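Local atomic coordinates of putative isochorismatase (Burkholderia xenovorans, PDB entry 3OQP), a protein that probably acts as a hydrolase of the isochorismatase family, related to the nicotinamidases, although its own substrate is not established. Residues L9-V14 with V49-V54; G134-F139 with L192-I197. All coordinates share one frame; numbering follows the deposited sequence.

Contact 1 (L9-V14 with V49-V54); sequences LIVIDV and VPVVIV
Five backbone hydrogen bonds join Leu9-Val14 to Val49-Val54 as neighbouring parallel strands, their local axes 18° apart. Leu9 and Val11 use both N and O, each straddling a residue opposite, so Pro50 O, Val52 N, Val52 O and Val54 N are taken in turn. Val11 N meets Val52 O at 2.8 Å, nearly along the C=O axis. The last bond, from Asp13 N to Val54 O (2.9 Å), is bent, with the donor 41° above the carbonyl plane, because the chain turns off the strand at Asp13. A water bridges the chains where the pairing ends: it donates to Val11 O and Val54 O and accepts from Val14 N at 3.0 Å.

Apolar contacts form on both faces. On one, Val54 CG2 lies obliquely across Ile10, 3.6 Å from its CG1 and equally near its CD1. On the other, Ile53 runs beside Val11 and folds its CD1 back to within 3.7 Å of Val11 CB, both torsions being near -60°.

Asp13 supplies the polar end. Its OD1 rests 3.4 Å from Val54 CG1, while OD2 makes a salt bridge to Lys89; with the oxidised Cys122, this pair is consistent with the Asp-Lys-Cys triad of the family, and the lysine would favour an ionised carboxylate.

In the central parallel sheet, strand 7-12 is flanked by 51-56 and 111-115. Helix 30-47, the crossover of this beta-alpha-beta unit, packs on Val11 and Val51, and helix 100-105 covers Ile10 and Val52 on the other face.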
loop_
_atom_site.group_PDB
_atom_site.type_symbol
_atom_site.label_atom_id
_atom_site.label_comp_id
_atom_site.label_asym_id
_atom_site.label_seq_id
_atom_site.Cartn_x
_atom_site.Cartn_y
_atom_site.Cartn_z
ATOM N N LEU A 9 3.334 15.218 -13.062
ATOM C CA LEU A 9 2.471 15.399 -11.909
ATOM C C LEU A 9 1.123 14.694 -12.180
ATOM O O LEU A 9 0.425 15.030 -13.139
ATOM C CB LEU A 9 2.219 16.901 -11.699
ATOM C CG LEU A 9 1.314 17.239 -10.526
ATOM C CD1 LEU A 9 2.017 16.919 -9.211
ATOM C CD2 LEU A 9 0.856 18.727 -10.616
ATOM N N ILE A 10 0.764 13.738 -11.317
ATOM C CA ILE A 10 -0.556 13.077 -11.460
ATOM C C ILE A 10 -1.443 13.538 -10.315
ATOM O O ILE A 10 -0.964 13.636 -9.158
ATOM C CB ILE A 10 -0.366 11.555 -11.482
ATOM C CG1 ILE A 10 -1.666 10.869 -11.915
ATOM C CG2 ILE A 10 0.166 10.982 -10.177
ATOM C CD1 ILE A 10 -1.477 9.406 -12.314
ATOM N N VAL A 11 -2.632 13.976 -10.649
ATOM C CA VAL A 11 -3.589 14.566 -9.748
ATOM C C VAL A 11 -4.718 13.593 -9.613
ATOM O O VAL A 11 -5.561 13.461 -10.547
ATOM C CB VAL A 11 -4.077 15.918 -10.329
ATOM C CG1 VAL A 11 -5.006 16.588 -9.360
ATOM C CG2 VAL A 11 -2.838 16.826 -10.565
ATOM N N ILE A 12 -4.773 12.789 -8.557
ATOM C CA ILE A 12 -5.622 11.608 -8.456
ATOM C C ILE A 12 -6.926 11.931 -7.764
ATOM O O ILE A 12 -6.976 12.336 -6.584
ATOM C CB ILE A 12 -4.898 10.464 -7.697
ATOM C CG1 ILE A 12 -3.617 10.075 -8.461
ATOM C CG2 ILE A 12 -5.828 9.271 -7.593
ATOM C CD1 ILE A 12 -2.799 8.965 -7.828
ATOM N N ASP A 13 -8.009 11.750 -8.507
ATOM C CA ASP A 13 -9.375 11.736 -7.968
ATOM C C ASP A 13 -9.716 12.956 -7.120
ATOM O O ASP A 13 -10.357 12.836 -6.062
ATOM C CB ASP A 13 -9.666 10.459 -7.204
ATOM C CG ASP A 13 -9.499 9.194 -8.045
ATOM O OD1 ASP A 13 -9.236 9.264 -9.263
ATOM O OD2 ASP A 13 -9.632 8.073 -7.452
ATOM N N VAL A 14 -9.400 14.147 -7.627
ATOM C CA VAL A 14 -9.741 15.374 -6.964
ATOM C C VAL A 14 -11.134 15.788 -7.365
ATOM O O VAL A 14 -11.344 16.655 -8.220
ATOM C CB VAL A 14 -8.591 16.440 -7.116
ATOM C CG1 VAL A 14 -9.007 17.782 -6.415
ATOM C CG2 VAL A 14 -7.218 15.947 -6.587
ATOM N N VAL A 49 6.235 20.545 -16.702
ATOM C CA VAL A 49 5.976 19.211 -16.146
ATOM C C VAL A 49 4.588 18.776 -16.604
ATOM O O VAL A 49 3.642 19.466 -16.272
ATOM C CB VAL A 49 6.017 19.276 -14.596
ATOM C CG1 VAL A 49 5.540 17.948 -13.980
ATOM C CG2 VAL A 49 7.423 19.632 -14.081
ATOM N N PRO A 50 4.465 17.647 -17.332
ATOM C CA PRO A 50 3.142 17.223 -17.760
ATOM C C PRO A 50 2.249 16.959 -16.555
ATOM O O PRO A 50 2.692 16.392 -15.552
ATOM C CB PRO A 50 3.428 15.934 -18.555
ATOM C CG PRO A 50 4.816 16.015 -18.979
ATOM C CD PRO A 50 5.511 16.814 -17.938
ATOM N N VAL A 51 0.990 17.346 -16.690
ATOM C CA VAL A 51 -0.006 17.205 -15.682
ATOM C C VAL A 51 -1.049 16.206 -16.139
ATOM O O VAL A 51 -1.668 16.341 -17.239
ATOM C CB VAL A 51 -0.688 18.557 -15.411
ATOM C CG1 VAL A 51 -1.889 18.385 -14.419
ATOM C CG2 VAL A 51 0.343 19.550 -14.860
ATOM N N VAL A 52 -1.276 15.142 -15.368
ATOM C CA VAL A 52 -2.222 14.055 -15.697
ATOM C C VAL A 52 -3.337 14.059 -14.681
ATOM O O VAL A 52 -3.042 14.027 -13.463
ATOM C CB VAL A 52 -1.521 12.674 -15.612
ATOM C CG1 VAL A 52 -2.523 11.537 -15.917
ATOM C CG2 VAL A 52 -0.276 12.630 -16.497
ATOM N N ILE A 53 -4.580 14.200 -15.104
ATOM C CA ILE A 53 -5.733 14.151 -14.244
ATOM C C ILE A 53 -6.345 12.749 -14.289
ATOM O O ILE A 53 -6.560 12.183 -15.351
ATOM C CB ILE A 53 -6.790 15.177 -14.731
ATOM C CG1 ILE A 53 -6.235 16.593 -14.718
ATOM C CG2 ILE A 53 -8.114 15.080 -13.954
ATOM C CD1 ILE A 53 -5.662 17.046 -13.443
ATOM N N VAL A 54 -6.690 12.227 -13.116
ATOM C CA VAL A 54 -7.336 10.920 -12.949
ATOM C C VAL A 54 -8.714 11.186 -12.338
ATOM O O VAL A 54 -8.792 11.931 -11.338
ATOM C CB VAL A 54 -6.529 9.999 -12.058
ATOM C CG1 VAL A 54 -7.219 8.630 -11.924
ATOM C CG2 VAL A 54 -5.064 9.892 -12.586
HETATM O O HOH W 1 -8.230 14.524 -10.347
#

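Contact 2 (G134-F139 with L192-I197); sequences GLAVEF and LARGNI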
loop_
_atom_site.group_PDB
_atom_site.type_symbol
_atom_site.label_atom_id
_atom_site.label_comp_id
_atom_site.label_asym_id
_atom_site.label_seq_id
_atom_site.Cartn_x
_atom_site.Cartn_y
_atom_site.Cartn_z
ATOM N N GLY A 134 9.511 0.292 -12.070
ATOM C CA GLY A 134 10.767 0.989 -12.261
ATOM C C GLY A 134 10.760 2.507 -12.260
ATOM O O GLY A 134 11.789 3.127 -12.512
ATOM N N LEU A 135 9.626 3.107 -11.987
ATOM C CA LEU A 135 9.575 4.577 -11.876
ATOM C C LEU A 135 10.005 4.998 -10.479
ATOM O O LEU A 135 9.706 4.301 -9.496
ATOM C CB LEU A 135 8.151 5.064 -12.113
ATOM C CG LEU A 135 7.601 4.976 -13.523
ATOM C CD1 LEU A 135 6.100 5.253 -13.520
ATOM C CD2 LEU A 135 8.359 6.039 -14.321
ATOM N N ALA A 136 10.702 6.136 -10.389
ATOM C CA ALA A 136 10.846 6.823 -9.115
ATOM C C ALA A 136 9.530 7.507 -8.821
ATOM O O ALA A 136 8.806 7.871 -9.766
ATOM C CB ALA A 136 11.975 7.826 -9.219
ATOM N N VAL A 137 9.195 7.672 -7.550
ATOM C CA VAL A 137 7.928 8.252 -7.175
ATOM C C VAL A 137 8.178 9.329 -6.129
ATOM O O VAL A 137 9.081 9.197 -5.266
ATOM C CB VAL A 137 6.980 7.211 -6.568
ATOM C CG1 VAL A 137 5.652 7.885 -6.079
ATOM C CG2 VAL A 137 6.691 6.119 -7.590
ATOM N N GLU A 138 7.444 10.421 -6.212
ATOM C CA GLU A 138 7.402 11.473 -5.210
ATOM C C GLU A 138 5.958 11.568 -4.711
ATOM O O GLU A 138 4.985 11.324 -5.457
ATOM C CB GLU A 138 7.848 12.800 -5.828
ATOM C CG GLU A 138 9.292 12.718 -6.327
ATOM C CD GLU A 138 9.754 13.900 -7.126
ATOM O OE1 GLU A 138 8.934 14.525 -7.826
ATOM O OE2 GLU A 138 10.983 14.166 -7.097
ATOM N N PHE A 139 5.800 11.917 -3.428
ATOM C CA PHE A 139 4.459 12.024 -2.787
ATOM C C PHE A 139 4.416 13.323 -2.021
ATOM O O PHE A 139 5.282 13.547 -1.138
ATOM C CB PHE A 139 4.253 10.830 -1.848
ATOM C CG PHE A 139 2.980 10.855 -1.053
ATOM C CD1 PHE A 139 1.784 10.478 -1.611
ATOM C CD2 PHE A 139 2.990 11.232 0.276
ATOM C CE1 PHE A 139 0.659 10.490 -0.837
ATOM C CE2 PHE A 139 1.782 11.221 1.010
ATOM C CZ PHE A 139 0.646 10.889 0.439
ATOM N N LEU A 192 14.279 14.676 -5.137
ATOM C CA LEU A 192 13.939 14.795 -3.737
ATOM C C LEU A 192 14.527 13.575 -3.014
ATOM O O LEU A 192 14.715 12.530 -3.611
ATOM C CB LEU A 192 12.400 14.864 -3.581
ATOM C CG LEU A 192 11.773 16.193 -3.992
ATOM C CD1 LEU A 192 10.298 16.038 -4.059
ATOM C CD2 LEU A 192 12.156 17.356 -3.044
ATOM N N ALA A 193 14.769 13.722 -1.717
ATOM C CA ALA A 193 15.395 12.686 -0.905
ATOM C C ALA A 193 14.468 11.527 -0.537
ATOM O O ALA A 193 13.351 11.767 -0.107
ATOM C CB ALA A 193 15.915 13.332 0.395
ATOM N N ARG A 194 14.964 10.308 -0.705
ATOM C CA ARG A 194 14.278 9.070 -0.340
ATOM C C ARG A 194 14.928 8.460 0.885
ATOM O O ARG A 194 16.176 8.447 0.999
ATOM C CB ARG A 194 14.311 8.070 -1.498
ATOM C CG ARG A 194 13.460 8.553 -2.612
ATOM C CD ARG A 194 13.502 7.749 -3.929
ATOM N NE ARG A 194 12.507 8.332 -4.857
ATOM C CZ ARG A 194 12.700 9.474 -5.502
ATOM N NH1 ARG A 194 13.820 10.193 -5.373
ATOM N NH2 ARG A 194 11.752 9.987 -6.225
ATOM N N GLY A 195 14.121 7.927 1.797
ATOM C CA GLY A 195 14.615 7.207 2.934
ATOM C C GLY A 195 14.831 5.737 2.625
ATOM O O GLY A 195 14.714 5.270 1.473
ATOM N N ASN A 196 15.069 4.963 3.660
ATOM C CA ASN A 196 15.269 3.535 3.507
ATOM C C ASN A 196 14.873 2.831 4.784
ATOM O O ASN A 196 14.716 3.434 5.839
ATOM C CB ASN A 196 16.681 3.176 3.042
ATOM C CG ASN A 196 17.724 3.481 4.086
ATOM O OD1 ASN A 196 17.971 2.653 4.962
ATOM N ND2 ASN A 196 18.320 4.668 4.002
ATOM N N ILE A 197 14.590 1.545 4.687
ATOM C CA ILE A 197 13.979 0.807 5.790
ATOM C C ILE A 197 14.885 0.665 6.970
ATOM O O ILE A 197 14.454 0.850 8.104
ATOM C CB ILE A 197 13.533 -0.591 5.256
ATOM C CG1 ILE A 197 12.297 -0.412 4.370
ATOM C CG2 ILE A 197 13.159 -1.568 6.372
ATOM C CD1 ILE A 197 11.808 -1.676 3.600
HETATM O O HOH W 2 10.549 6.029 -5.591
HETATM O O HOH W 3 13.029 12.626 -6.893
#
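Arg194 reaches the strand on a chain extended from CG to NE, and the turn at chi4 (75°) sets its guanidinium beside Val137. Glu138, with CG anti to its carbonyl carbon (chi1 -62°) and an extended chain beyond, crosses the arginine at about a right angle, yet their flat ends lie close to parallel. Arg194 NH2 donates to Val137 O at 2.9 Å, in a bond bent to 142° that comes from well above the carbonyl plane. Ala136 CB covers one guanidinium face, 3.7 Å from Arg194 NH2.

The segment 192-197, linking helices 179-188 and 197-208, thus lies over one face of the parallel sheet, the face bearing Ala136 and Glu138, where strand 136-140 adjoins the short outermost strand 175-177, whose Ala175 touches both Leu192 and Arg194. Two waters complete the join. One accepts from Val137 N and, at 3.1 Å, from Arg194 NE; the other donates to Glu138 OE2 at 2.6 Å and accepts from Leu192 N and Arg194 NH1. The glutamate and arginine charges stay beyond salt-bridge range, Glu138 OE2 being bridged instead to Arg7, while its OE1 bonds Thr113. Leu192 CD1 lies 3.6 Å from Glu138 OE2, its branch laid across the carboxylate.

In the fold
From the N terminus, the chain enters the central sheet on strand 7-12, crosses through helix 30-47 and returns on strand 51-56, where contact 1 closes a loop of 34 residues. Strands 85-89 and 111-115 follow before contact 2 opens at strand 136-140; it closes 52 residues later, once the chain has passed through helix 158-173, strand 175-177 and helix 179-188. The two loops therefore lie in series, neither nesting nor crossing. Their centres are 18 Å apart, with strand 111-115 lying between strands 7-12 and 136-140. Contact 1 joins two inner strands, whereas contact 2 fastens the C-terminal linker, ahead of helix 197-208, to the same sheet.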